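Local coordinates for transcriptional regulator, TetR family (Myxococcus xanthus DK 1622, PDB 5K7H), which acts as a TetR-family transcriptional regulator, AibR, that binds isovaleryl coenzyme A as its effector and probably represses transcription by binding DNA, at the Isovaleryl-coenzyme A site. Numbering follows the deposited sequence. Chains: chain A/B, Transcriptional regulator, TetR family.

The Isovaleryl-coenzyme A site. Residues chain A 72, 75, 112, 115-116, 131, 134-135, 137-138, 160, 164, 167, 171; chain B 172, 175-178, 181-183. With IVC (Isovaleryl-coenzyme A), chain C.
Two tryptophans of chain B reach the effector by different torsions. B:Trp172 sets CG anti to its backbone N (chi1 -158°), whereas B:Trp176 takes the crowded position between N and the carbonyl carbon (chi1 59°). The indole N-H of B:Trp172 donates a hydrogen bond from NE1 to O16 of IVC, an amide oxygen of the pantetheine arm, 2.9 Å away and nearly in the ring plane, while CZ2 packs on carbon C19; tryptophan suits this place by joining an N-H to a broad apolar ring. B:Trp176 lays one face on the ring of A:Phe164, CD2 to CD2 3.5 Å, tying the two subunits together beside the ligand. The six-membered ring of B:Trp176 meets the adenine of IVC edge-to-face, the planes at 86°.

Adenine is read by backbone groups, which suit a flat base with alternating donors and acceptors. B:Leu183 N gives a hydrogen bond to N4 at 2.9 Å, and B:Lys178 N another to N2. The exocyclic amine N5 donates to both carbonyls, on a lone pair of B:Leu183 O at 2.8 Å but from above the carbonyl plane of B:Lys178 O.

Long, flexible lysines suit the phosphates. A:Lys135, bent at its end, forms a salt bridge from NZ to O9 of the ribose phosphate, 2.9 Å away, and shares a water with hydroxyl O11. B:Lys178 NZ reaches diphosphate O12 only weakly, at 3.3 Å.

Branched and aromatic side chains of chain A match the branched, uncharged isovaleryl tail. A:Phe75 brings CD1 within 3.5 Å of methyl C26, A:Val112 and A:Leu171 border methyl C25, and the edge of A:Tyr137 meets thioester S1. Spanning both chains, this effector pocket lets the regulator sense isovaleryl coenzyme A, plausibly relaying binding to its DNA-binding domains.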
ATOM      1  N   MET A  72      -6.550   0.288 -16.567  1.00 43.12           N
ATOM      2  CA  MET A  72      -5.676  -0.782 -17.040  1.00 39.21           C
ATOM      3  C   MET A  72      -5.257  -0.555 -18.487  1.00 40.69           C
ATOM      4  O   MET A  72      -4.125  -0.875 -18.865  1.00 46.28           O
ATOM      5  CB  MET A  72      -6.371  -2.134 -16.890  1.00 42.57           C
ATOM      6  CG  MET A  72      -6.559  -2.563 -15.448  1.00 44.78           C
ATOM      7  SD  MET A  72      -4.997  -2.815 -14.580  1.00 50.61           S
ATOM      8  CE  MET A  72      -5.614  -2.911 -12.909  1.00 62.57           C
ATOM      9  N   PHE A  75      -2.468   1.826 -18.163  1.00 43.36           N
ATOM     10  CA  PHE A  75      -1.298   1.132 -17.640  1.00 39.12           C
ATOM     11  C   PHE A  75      -0.628   0.297 -18.723  1.00 38.38           C
ATOM     12  O   PHE A  75       0.595   0.343 -18.892  1.00 39.59           O
ATOM     13  CB  PHE A  75      -1.692   0.248 -16.461  1.00 37.84           C
ATOM     14  CG  PHE A  75      -0.670  -0.796 -16.134  1.00 38.47           C
ATOM     15  CD1 PHE A  75       0.487  -0.456 -15.457  1.00 40.53           C
ATOM     16  CD2 PHE A  75      -0.860  -2.112 -16.514  1.00 44.41           C
ATOM     17  CE1 PHE A  75       1.431  -1.410 -15.157  1.00 43.27           C
ATOM     18  CE2 PHE A  75       0.082  -3.070 -16.220  1.00 45.13           C
ATOM     19  CZ  PHE A  75       1.230  -2.718 -15.541  1.00 45.88           C
ATOM     20  N   VAL A 112      -5.503   4.884 -11.455  1.00 61.48           N
ATOM     21  CA  VAL A 112      -4.683   3.886 -10.776  1.00 58.38           C
ATOM     22  C   VAL A 112      -5.064   3.796  -9.304  1.00 57.41           C
ATOM     23  O   VAL A 112      -5.168   2.699  -8.740  1.00 59.28           O
ATOM     24  CB  VAL A 112      -3.189   4.215 -10.958  1.00 60.33           C
ATOM     25  CG1 VAL A 112      -2.319   3.319 -10.079  1.00 60.92           C
ATOM     26  CG2 VAL A 112      -2.792   4.065 -12.417  1.00 60.83           C
ATOM     27  N   ILE A 115      -8.252   1.895  -8.682  1.00 47.06           N
ATOM     28  CA  ILE A 115      -8.083   0.450  -8.812  1.00 49.31           C
ATOM     29  C   ILE A 115      -7.623  -0.152  -7.492  1.00 44.62           C
ATOM     30  O   ILE A 115      -8.043  -1.254  -7.114  1.00 44.49           O
ATOM     31  CB  ILE A 115      -7.103   0.138  -9.958  1.00 52.96           C
ATOM     32  CG1 ILE A 115      -7.759   0.466 -11.302  1.00 45.56           C
ATOM     33  CG2 ILE A 115      -6.659  -1.323  -9.918  1.00 43.64           C
ATOM     34  CD1 ILE A 115      -6.782   0.752 -12.418  1.00 46.67           C
ATOM     35  N   LEU A 116      -6.754   0.553  -6.767  1.00 44.02           N
ATOM     36  CA  LEU A 116      -6.224   0.020  -5.519  1.00 45.84           C
ATOM     37  C   LEU A 116      -7.214   0.198  -4.371  1.00 43.86           C
ATOM     38  O   LEU A 116      -7.497  -0.752  -3.635  1.00 50.83           O
ATOM     39  CB  LEU A 116      -4.891   0.693  -5.189  1.00 46.81           C
ATOM     40  CG  LEU A 116      -3.791   0.518  -6.242  1.00 46.89           C
ATOM     41  CD1 LEU A 116      -2.600   1.410  -5.933  1.00 47.95           C
ATOM     42  CD2 LEU A 116      -3.355  -0.936  -6.336  1.00 45.58           C
ATOM     43  N   ASP A 131      -9.167  -8.367 -11.834  1.00 36.71           N
ATOM     44  CA  ASP A 131      -8.042  -9.073 -11.233  1.00 42.13           C
ATOM     45  C   ASP A 131      -7.314  -9.937 -12.254  1.00 45.82           C
ATOM     46  O   ASP A 131      -6.090 -10.094 -12.171  1.00 43.69           O
ATOM     47  CB  ASP A 131      -8.518  -9.922 -10.054  1.00 49.65           C
ATOM     48  CG  ASP A 131      -8.836  -9.087  -8.824  1.00 63.75           C
ATOM     49  OD1 ASP A 131      -8.419  -7.910  -8.775  1.00 60.27           O
ATOM     50  OD2 ASP A 131      -9.496  -9.611  -7.902  1.00 67.80           O
ATOM     51  N   LYS A 134      -4.949  -7.609 -13.642  1.00 40.66           N
ATOM     52  CA  LYS A 134      -3.876  -7.363 -12.682  1.00 42.66           C
ATOM     53  C   LYS A 134      -2.943  -8.560 -12.584  1.00 40.89           C
ATOM     54  O   LYS A 134      -1.722  -8.399 -12.477  1.00 46.99           O
ATOM     55  CB  LYS A 134      -4.450  -7.043 -11.302  1.00 45.23           C
ATOM     56  CG  LYS A 134      -5.390  -5.862 -11.263  1.00 46.79           C
ATOM     57  CD  LYS A 134      -5.557  -5.364  -9.833  1.00 46.16           C
ATOM     58  CE  LYS A 134      -6.991  -5.025  -9.499  1.00 50.69           C
ATOM     59  NZ  LYS A 134      -7.156  -4.762  -8.044  1.00 58.48           N
ATOM     60  N   LYS A 135      -3.502  -9.771 -12.608  1.00 43.56           N
ATOM     61  CA  LYS A 135      -2.685 -10.965 -12.432  1.00 48.59           C
ATOM     62  C   LYS A 135      -1.731 -11.171 -13.600  1.00 42.37           C
ATOM     63  O   LYS A 135      -0.643 -11.728 -13.416  1.00 45.65           O
ATOM     64  CB  LYS A 135      -3.583 -12.187 -12.255  1.00 48.51           C
ATOM     65  CG  LYS A 135      -2.961 -13.281 -11.416  1.00 61.83           C
ATOM     66  CD  LYS A 135      -3.970 -14.358 -11.081  1.00 75.97           C
ATOM     67  CE  LYS A 135      -3.540 -15.139  -9.856  1.00 87.33           C
ATOM     68  NZ  LYS A 135      -3.779 -14.398  -8.581  1.00 75.29           N
ATOM     69  N   TYR A 137      -0.098  -8.836 -15.023  1.00 42.24           N
ATOM     70  CA  TYR A 137       1.062  -8.007 -14.713  1.00 37.59           C
ATOM     71  C   TYR A 137       1.933  -8.670 -13.654  1.00 36.71           C
ATOM     72  O   TYR A 137       3.163  -8.711 -13.786  1.00 38.19           O
ATOM     73  CB  TYR A 137       0.607  -6.623 -14.253  1.00 38.09           C
ATOM     74  CG  TYR A 137       1.738  -5.653 -13.994  1.00 41.69           C
ATOM     75  CD1 TYR A 137       2.845  -5.607 -14.831  1.00 41.26           C
ATOM     76  CD2 TYR A 137       1.694  -4.772 -12.920  1.00 39.97           C
ATOM     77  CE1 TYR A 137       3.879  -4.719 -14.602  1.00 42.87           C
ATOM     78  CE2 TYR A 137       2.723  -3.880 -12.683  1.00 37.09           C
ATOM     79  CZ  TYR A 137       3.812  -3.857 -13.527  1.00 40.94           C
ATOM     80  OH  TYR A 137       4.836  -2.969 -13.296  1.00 43.97           O
ATOM     81  N   VAL A 138       1.315  -9.192 -12.593  1.00 37.50           N
ATOM     82  CA  VAL A 138       2.073  -9.897 -11.564  1.00 42.86           C
ATOM     83  C   VAL A 138       2.840 -11.061 -12.177  1.00 43.38           C
ATOM     84  O   VAL A 138       4.026 -11.264 -11.888  1.00 40.20           O
ATOM     85  CB  VAL A 138       1.134 -10.366 -10.435  1.00 42.67           C
ATOM     86  CG1 VAL A 138       1.903 -11.168  -9.389  1.00 42.57           C
ATOM     87  CG2 VAL A 138       0.447  -9.177  -9.785  1.00 40.63           C
ATOM     88  N   THR A 160       7.916 -14.622  -6.652  1.00 43.54           N
ATOM     89  CA  THR A 160       6.767 -13.977  -6.025  1.00 42.66           C
ATOM     90  C   THR A 160       7.210 -12.904  -5.040  1.00 44.86           C
ATOM     91  O   THR A 160       6.612 -11.822  -4.983  1.00 45.13           O
ATOM     92  CB  THR A 160       5.893 -15.022  -5.329  1.00 47.98           C
ATOM     93  OG1 THR A 160       5.358 -15.922  -6.306  1.00 47.26           O
ATOM     94  CG2 THR A 160       4.740 -14.361  -4.574  1.00 42.81           C
ATOM     95  N   PHE A 164       6.180  -8.810  -5.626  1.00 35.60           N
ATOM     96  CA  PHE A 164       5.415  -8.017  -4.672  1.00 42.81           C
ATOM     97  C   PHE A 164       6.274  -7.023  -3.907  1.00 38.60           C
ATOM     98  O   PHE A 164       5.728  -6.094  -3.304  1.00 43.92           O
ATOM     99  CB  PHE A 164       4.674  -8.935  -3.699  1.00 38.28           C
ATOM    100  CG  PHE A 164       3.491  -9.629  -4.313  1.00 40.03           C
ATOM    101  CD1 PHE A 164       2.455  -8.893  -4.866  1.00 41.47           C
ATOM    102  CD2 PHE A 164       3.410 -11.012  -4.337  1.00 43.79           C
ATOM    103  CE1 PHE A 164       1.363  -9.521  -5.436  1.00 45.37           C
ATOM    104  CE2 PHE A 164       2.318 -11.647  -4.904  1.00 45.90           C
ATOM    105  CZ  PHE A 164       1.295 -10.900  -5.455  1.00 44.43           C
ATOM    106  N   LEU A 167       6.132  -4.281  -6.578  1.00 32.53           N
ATOM    107  CA  LEU A 167       4.844  -3.593  -6.547  1.00 40.00           C
ATOM    108  C   LEU A 167       4.672  -2.783  -5.269  1.00 36.57           C
ATOM    109  O   LEU A 167       4.097  -1.689  -5.297  1.00 37.20           O
ATOM    110  CB  LEU A 167       3.710  -4.608  -6.701  1.00 40.33           C
ATOM    111  CG  LEU A 167       3.597  -5.242  -8.090  1.00 38.96           C
ATOM    112  CD1 LEU A 167       2.673  -6.452  -8.071  1.00 40.01           C
ATOM    113  CD2 LEU A 167       3.110  -4.221  -9.105  1.00 38.80           C
ATOM    114  N   LEU A 171       3.930   1.163  -5.908  1.00 36.40           N
ATOM    115  CA  LEU A 171       2.575   1.637  -5.671  1.00 35.34           C
ATOM    116  C   LEU A 171       2.443   2.384  -4.351  1.00 38.05           C
ATOM    117  O   LEU A 171       1.535   3.206  -4.211  1.00 37.52           O
ATOM    118  CB  LEU A 171       1.594   0.464  -5.726  1.00 33.72           C
ATOM    119  CG  LEU A 171       1.552  -0.269  -7.074  1.00 42.50           C
ATOM    120  CD1 LEU A 171       0.587  -1.437  -7.019  1.00 39.49           C
ATOM    121  CD2 LEU A 171       1.178   0.671  -8.218  1.00 41.84           C
TER
ATOM    122  N   TRP B 172       2.985  -3.621   2.142  1.00 35.80           N
ATOM    123  CA  TRP B 172       2.187  -4.189   1.060  1.00 37.53           C
ATOM    124  C   TRP B 172       1.853  -5.654   1.309  1.00 38.44           C
ATOM    125  O   TRP B 172       0.922  -6.180   0.692  1.00 38.73           O
ATOM    126  CB  TRP B 172       2.935  -4.038  -0.266  1.00 35.63           C
ATOM    127  CG  TRP B 172       2.063  -4.090  -1.481  1.00 37.88           C
ATOM    128  CD1 TRP B 172       1.959  -5.115  -2.378  1.00 37.55           C
ATOM    129  CD2 TRP B 172       1.174  -3.065  -1.938  1.00 39.47           C
ATOM    130  NE1 TRP B 172       1.060  -4.789  -3.365  1.00 36.87           N
ATOM    131  CE2 TRP B 172       0.563  -3.536  -3.118  1.00 39.34           C
ATOM    132  CE3 TRP B 172       0.835  -1.794  -1.463  1.00 37.31           C
ATOM    133  CZ2 TRP B 172      -0.368  -2.782  -3.829  1.00 40.56           C
ATOM    134  CZ3 TRP B 172      -0.090  -1.047  -2.171  1.00 39.18           C
ATOM    135  CH2 TRP B 172      -0.681  -1.542  -3.341  1.00 44.68           C
ATOM    136  N   LYS B 175      -1.687  -7.186   1.754  1.00 42.30           N
ATOM    137  CA  LYS B 175      -2.613  -7.268   0.634  1.00 43.08           C
ATOM    138  C   LYS B 175      -2.552  -8.593  -0.116  1.00 44.03           C
ATOM    139  O   LYS B 175      -3.483  -8.893  -0.872  1.00 44.46           O
ATOM    140  CB  LYS B 175      -2.349  -6.124  -0.353  1.00 41.23           C
ATOM    141  CG  LYS B 175      -2.843  -4.759   0.125  1.00 45.45           C
ATOM    142  CD  LYS B 175      -2.463  -3.653  -0.851  1.00 48.50           C
ATOM    143  CE  LYS B 175      -3.069  -2.314  -0.451  1.00 55.53           C
ATOM    144  NZ  LYS B 175      -4.542  -2.268  -0.672  1.00 58.53           N
ATOM    145  N   TRP B 176      -1.501  -9.397   0.068  1.00 39.58           N
ATOM    146  CA  TRP B 176      -1.375 -10.623  -0.716  1.00 47.17           C
ATOM    147  C   TRP B 176      -1.037 -11.855   0.118  1.00 45.72           C
ATOM    148  O   TRP B 176      -1.459 -12.964  -0.226  1.00 52.25           O
ATOM    149  CB  TRP B 176      -0.322 -10.444  -1.817  1.00 44.95           C
ATOM    150  CG  TRP B 176       1.069 -10.089  -1.350  1.00 38.44           C
ATOM    151  CD1 TRP B 176       1.578  -8.835  -1.170  1.00 35.13           C
ATOM    152  CD2 TRP B 176       2.133 -11.000  -1.040  1.00 41.08           C
ATOM    153  NE1 TRP B 176       2.888  -8.909  -0.761  1.00 37.36           N
ATOM    154  CE2 TRP B 176       3.252 -10.226  -0.672  1.00 39.82           C
ATOM    155  CE3 TRP B 176       2.247 -12.394  -1.034  1.00 40.43           C
ATOM    156  CZ2 TRP B 176       4.469 -10.799  -0.299  1.00 38.96           C
ATOM    157  CZ3 TRP B 176       3.455 -12.960  -0.662  1.00 42.10           C
ATOM    158  CH2 TRP B 176       4.549 -12.164  -0.301  1.00 35.28           C
ATOM    159  N   PHE B 177      -0.290 -11.690   1.206  1.00 40.41           N
ATOM    160  CA  PHE B 177       0.197 -12.847   1.947  1.00 43.85           C
ATOM    161  C   PHE B 177      -0.954 -13.646   2.548  1.00 48.67           C
ATOM    162  O   PHE B 177      -1.873 -13.083   3.151  1.00 42.89           O
ATOM    163  CB  PHE B 177       1.154 -12.406   3.054  1.00 43.47           C
ATOM    164  CG  PHE B 177       1.597 -13.530   3.948  1.00 46.35           C
ATOM    165  CD1 PHE B 177       2.613 -14.382   3.553  1.00 49.23           C
ATOM    166  CD2 PHE B 177       0.992 -13.742   5.175  1.00 45.97           C
ATOM    167  CE1 PHE B 177       3.023 -15.420   4.367  1.00 43.13           C
ATOM    168  CE2 PHE B 177       1.398 -14.780   5.993  1.00 49.73           C
ATOM    169  CZ  PHE B 177       2.417 -15.618   5.587  1.00 42.85           C
ATOM    170  N   LYS B 178      -0.886 -14.967   2.388  1.00 49.95           N
ATOM    171  CA  LYS B 178      -1.802 -15.901   3.019  1.00 53.48           C
ATOM    172  C   LYS B 178      -0.993 -16.923   3.809  1.00 50.65           C
ATOM    173  O   LYS B 178      -0.096 -17.564   3.241  1.00 49.65           O
ATOM    174  CB  LYS B 178      -2.675 -16.619   1.974  1.00 59.19           C
ATOM    175  CG  LYS B 178      -3.461 -15.693   1.053  1.00 64.33           C
ATOM    176  CD  LYS B 178      -4.506 -14.887   1.810  1.00 91.11           C
ATOM    177  CE  LYS B 178      -5.296 -13.976   0.877  1.00 91.50           C
ATOM    178  NZ  LYS B 178      -4.461 -12.879   0.309  1.00 74.44           N
ATOM    179  N   GLY B 181      -0.245 -20.400   2.471  1.00 65.12           N
ATOM    180  CA  GLY B 181       0.336 -20.405   1.146  1.00 53.17           C
ATOM    181  C   GLY B 181       1.639 -21.181   1.066  1.00 53.47           C
ATOM    182  O   GLY B 181       2.063 -21.868   1.997  1.00 54.61           O
ATOM    183  N   ARG B 182       2.289 -21.041  -0.091  1.00 50.86           N
ATOM    184  CA  ARG B 182       3.477 -21.833  -0.398  1.00 50.74           C
ATOM    185  C   ARG B 182       4.628 -21.504   0.547  1.00 49.57           C
ATOM    186  O   ARG B 182       5.267 -22.404   1.107  1.00 62.40           O
ATOM    187  CB  ARG B 182       3.878 -21.592  -1.856  1.00 47.16           C
ATOM    188  CG  ARG B 182       5.243 -22.130  -2.251  1.00 55.77           C
ATOM    189  CD  ARG B 182       5.465 -21.998  -3.754  1.00 53.74           C
ATOM    190  NE  ARG B 182       5.360 -20.614  -4.219  1.00 54.68           N
ATOM    191  CZ  ARG B 182       6.380 -19.765  -4.326  1.00 51.11           C
ATOM    192  NH1 ARG B 182       7.613 -20.135  -4.001  1.00 44.84           N
ATOM    193  NH2 ARG B 182       6.164 -18.530  -4.762  1.00 52.21           N
ATOM    194  N   LEU B 183       4.908 -20.219   0.731  1.00 52.99           N
ATOM    195  CA  LEU B 183       6.034 -19.751   1.524  1.00 54.49           C
ATOM    196  C   LEU B 183       5.571 -19.317   2.910  1.00 50.42           C
ATOM    197  O   LEU B 183       4.438 -18.865   3.096  1.00 48.46           O
ATOM    198  CB  LEU B 183       6.733 -18.576   0.833  1.00 49.85           C
ATOM    199  CG  LEU B 183       7.375 -18.837  -0.532  1.00 56.36           C
ATOM    200  CD1 LEU B 183       7.576 -17.527  -1.278  1.00 53.56           C
ATOM    201  CD2 LEU B 183       8.701 -19.563  -0.374  1.00 48.38           C
TER
HETATM  202  O9  IVC C 302      -2.387 -16.980  -8.358  1.00 75.59           O
HETATM  203  P1  IVC C 302      -1.787 -17.190  -6.982  1.00 97.26           P
HETATM  204  O5  IVC C 302      -0.546 -18.068  -7.106  1.00 65.94           O
HETATM  205  O6  IVC C 302      -2.798 -17.875  -6.103  1.00 60.26           O
HETATM  206  O2  IVC C 302      -1.376 -15.743  -6.307  1.00 72.64           O
HETATM  207  C1  IVC C 302      -1.324 -15.667  -4.882  1.00 61.31           C
HETATM  208  C2  IVC C 302       0.139 -16.281  -4.378  1.00 58.27           C
HETATM  209  O3  IVC C 302       0.928 -16.650  -5.521  1.00 64.26           O
HETATM  210  C4  IVC C 302       0.776 -15.346  -3.701  1.00 54.30           C
HETATM  211  N1  IVC C 302       0.836 -15.739  -2.317  1.00 43.53           N
HETATM  212  C7  IVC C 302      -0.051 -15.531  -1.368  1.00 47.03           C
HETATM  213  N2  IVC C 302       0.384 -16.059  -0.230  1.00 41.35           N
HETATM  214  C8  IVC C 302       1.588 -16.627  -0.469  1.00 43.37           C
HETATM  215  C6  IVC C 302       1.873 -16.429  -1.786  1.00 37.07           C
HETATM  216  N3  IVC C 302       3.032 -16.898  -2.317  1.00 43.31           N
HETATM  217  C15 IVC C 302       3.887 -17.544  -1.559  1.00 45.76           C
HETATM  218  N4  IVC C 302       3.650 -17.755  -0.268  1.00 49.51           N
HETATM  219  C12 IVC C 302       2.538 -17.330   0.308  1.00 45.53           C
HETATM  220  N5  IVC C 302       2.302 -17.587   1.732  1.00 47.33           N
HETATM  221  O1  IVC C 302      -0.001 -13.998  -3.916  1.00 52.61           O
HETATM  222  C3  IVC C 302      -1.414 -14.408  -4.480  1.00 58.62           C
HETATM  223  C5  IVC C 302      -2.453 -14.225  -3.334  1.00 64.51           C
HETATM  224  O4  IVC C 302      -3.304 -13.133  -3.673  1.00 69.10           O
HETATM  225  P2  IVC C 302      -4.905 -13.394  -3.497  1.00 88.67           P
HETATM  226  O12 IVC C 302      -5.107 -14.496  -2.497  1.00 82.52           O
HETATM  227  O10 IVC C 302      -5.589 -12.137  -3.007  1.00 75.87           O
HETATM  228  O7  IVC C 302      -5.538 -13.836  -4.948  1.00 73.30           O
HETATM  229  P3  IVC C 302      -6.511 -12.835  -5.815  1.00 68.65           P
HETATM  230  O14 IVC C 302      -7.440 -13.650  -6.691  1.00 80.74           O
HETATM  231  O13 IVC C 302      -7.329 -12.007  -4.850  1.00 65.02           O
HETATM  232  O8  IVC C 302      -5.576 -11.844  -6.760  1.00 68.58           O
HETATM  233  C11 IVC C 302      -5.726 -10.456  -6.635  1.00 55.70           C
HETATM  234  C9  IVC C 302      -4.500  -9.787  -7.313  1.00 51.42           C
HETATM  235  C13 IVC C 302      -4.412 -10.284  -8.777  1.00 56.05           C
HETATM  236  C14 IVC C 302      -4.696  -8.271  -7.330  1.00 53.25           C
HETATM  237  C10 IVC C 302      -3.207 -10.207  -6.572  1.00 52.13           C
HETATM  238  O11 IVC C 302      -2.119  -9.996  -7.382  1.00 49.96           O
HETATM  239  C16 IVC C 302      -3.035  -9.371  -5.289  1.00 50.22           C
HETATM  240  O15 IVC C 302      -3.860  -9.400  -4.434  1.00 50.59           O
HETATM  241  N6  IVC C 302      -1.826  -8.522  -5.133  1.00 51.24           N
HETATM  242  C17 IVC C 302      -1.646  -7.702  -3.923  1.00 47.97           C
HETATM  243  C18 IVC C 302      -2.143  -6.271  -4.254  1.00 42.24           C
HETATM  244  C19 IVC C 302      -1.474  -5.726  -5.474  1.00 45.63           C
HETATM  245  O16 IVC C 302      -0.330  -5.926  -5.662  1.00 41.39           O
HETATM  246  N7  IVC C 302      -2.240  -4.935  -6.452  1.00 45.32           N
HETATM  247  C20 IVC C 302      -1.549  -4.391  -7.658  1.00 43.30           C
HETATM  248  C21 IVC C 302      -1.436  -5.466  -8.797  1.00 47.60           C
HETATM  249  S1  IVC C 302      -0.888  -4.616 -10.319  1.00 50.03           S
HETATM  250  C22 IVC C 302      -2.153  -3.404 -10.779  1.00 57.65           C
HETATM  251  O17 IVC C 302      -3.108  -3.271 -10.109  1.00 51.83           O
HETATM  252  C23 IVC C 302      -1.981  -2.532 -12.059  1.00 54.65           C
HETATM  253  C24 IVC C 302      -1.392  -1.125 -11.797  1.00 56.33           C
HETATM  254  C25 IVC C 302      -1.705  -0.526 -10.395  1.00 59.81           C
HETATM  255  C26 IVC C 302      -1.888  -0.163 -12.864  1.00 59.30           C
HETATM  256  O   HOH W   1      -1.356 -12.652  -8.213  1.00 34.57           O